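PDB 2UWJ: type 3 secretion system chaperone PscG from Pseudomonas aeruginosa, which acts with PscE as a cytoplasmic chaperone that keeps the needle protein PscF from polymerising before it is secreted to build the type III secretion needle. Local coordinates for residues Pro68-Glu71 with Pro72-Ala75. Residues are numbered along the deposited sequence; the frame is centred on the assembly and turned at random.
Sequences PALE and PWFA
The carboxylate of Glu-71 meets the ring of Phe-74 at its edge: OE2 lies close to the ring plane, 3.7 Å from CD2, an approach that probably gains a little from the slightly positive C-H rim. Carboxylate and ring planes stand 69° apart. A bend at chi2 (-73°) turns the glutamate chain back so that OE2 reaches the CD2-CE2 edge. On one face of the same ring sits Leu-70 O, offset toward the rim, while Leu-70 CB packs 4.3 Å from Phe-74 CE2. In Trp-73, chi1 sets CG beside the backbone N, and a roughly perpendicular turn at chi2 presents CD1 to Leu-70 O at 3.3 Å; NE1 donates, in the ring plane, to a water that in turn donates to Ala-69 O.

This is the entry into helix 71-80 of an all-helical chaperone whose sequence family belongs to the TPR clan. A short 3-10 turn, closed by Glu-71 N to Pro-68 O, hands over to the alpha helix. There Ala-75 N makes a nearly straight bond (167°) to Glu-71 O at 3.1 Å, whereas that from Trp-73 N to Leu-70 O is weak and bent. Pro-72 fits a helix's first turn, where its missing N-H costs no bond; its CD rests 3.5 Å from Ala-69 O.

Farther out, Asn-65 hydrogen-bonds Glu-71 OE2 and Arg-90 forms a salt bridge with OE1, fixing the carboxylate beside the ring. Trp-73 offers broad apolar surface to Leu-43 and Ile-46 of helix 38-51, and small Ala-75 packs closely on Leu-87 and Leu-91 of helix 84-95.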
# COMPACT_ATOMS: atom_id res chain seq x y z
N PRO C 68 10.36 15.80 2.87
CA PRO C 68 10.26 15.37 4.27
C PRO C 68 10.10 13.87 4.50
O PRO C 68 10.56 13.36 5.50
CB PRO C 68 9.08 16.19 4.80
CG PRO C 68 9.16 17.49 3.94
CD PRO C 68 9.40 16.89 2.57
N ALA C 69 9.46 13.16 3.58
CA ALA C 69 9.26 11.72 3.78
C ALA C 69 10.59 10.94 3.82
O ALA C 69 10.59 9.77 4.16
CB ALA C 69 8.35 11.15 2.66
N LEU C 70 11.69 11.57 3.36
CA LEU C 70 12.99 10.92 3.36
C LEU C 70 13.73 11.14 4.68
O LEU C 70 14.70 10.40 4.98
CB LEU C 70 13.89 11.43 2.21
CG LEU C 70 13.32 11.21 0.81
CD1 LEU C 70 14.31 11.77 -0.21
CD2 LEU C 70 13.04 9.68 0.57
N GLU C 71 13.26 12.09 5.49
CA GLU C 71 13.95 12.41 6.77
C GLU C 71 14.20 11.21 7.72
O GLU C 71 15.24 11.15 8.34
CB GLU C 71 13.25 13.54 7.52
CG GLU C 71 13.38 14.92 6.83
CD GLU C 71 14.80 15.46 6.99
OE1 GLU C 71 15.30 15.43 8.14
OE2 GLU C 71 15.42 15.88 6.00
N PRO C 72 13.23 10.28 7.86
CA PRO C 72 13.49 9.14 8.75
C PRO C 72 14.78 8.38 8.40
O PRO C 72 15.44 7.86 9.29
CB PRO C 72 12.25 8.25 8.59
CG PRO C 72 11.11 9.33 8.34
CD PRO C 72 11.81 10.30 7.40
N TRP C 73 15.08 8.25 7.09
CA TRP C 73 16.27 7.55 6.66
C TRP C 73 17.51 8.25 7.19
O TRP C 73 18.47 7.56 7.60
CB TRP C 73 16.37 7.46 5.13
CG TRP C 73 15.22 6.73 4.58
CD1 TRP C 73 13.99 7.25 4.21
CD2 TRP C 73 15.14 5.32 4.36
NE1 TRP C 73 13.15 6.23 3.76
CE2 TRP C 73 13.84 5.04 3.84
CE3 TRP C 73 16.04 4.26 4.55
CZ2 TRP C 73 13.44 3.73 3.50
CZ3 TRP C 73 15.63 2.95 4.21
CH2 TRP C 73 14.36 2.71 3.70
N PHE C 74 17.54 9.58 7.18
CA PHE C 74 18.72 10.29 7.71
C PHE C 74 18.84 10.08 9.25
O PHE C 74 19.95 9.89 9.74
CB PHE C 74 18.68 11.79 7.33
CG PHE C 74 18.49 12.01 5.84
CD1 PHE C 74 19.19 11.24 4.92
CD2 PHE C 74 17.59 12.99 5.37
CE1 PHE C 74 19.00 11.43 3.51
CE2 PHE C 74 17.40 13.19 3.99
CZ PHE C 74 18.10 12.41 3.07
N ALA C 75 17.71 10.12 9.98
CA ALA C 75 17.74 9.82 11.43
C ALA C 75 18.36 8.38 11.62
O ALA C 75 19.21 8.14 12.49
CB ALA C 75 16.33 9.81 12.01
O HOH W 1 10.47 7.21 3.22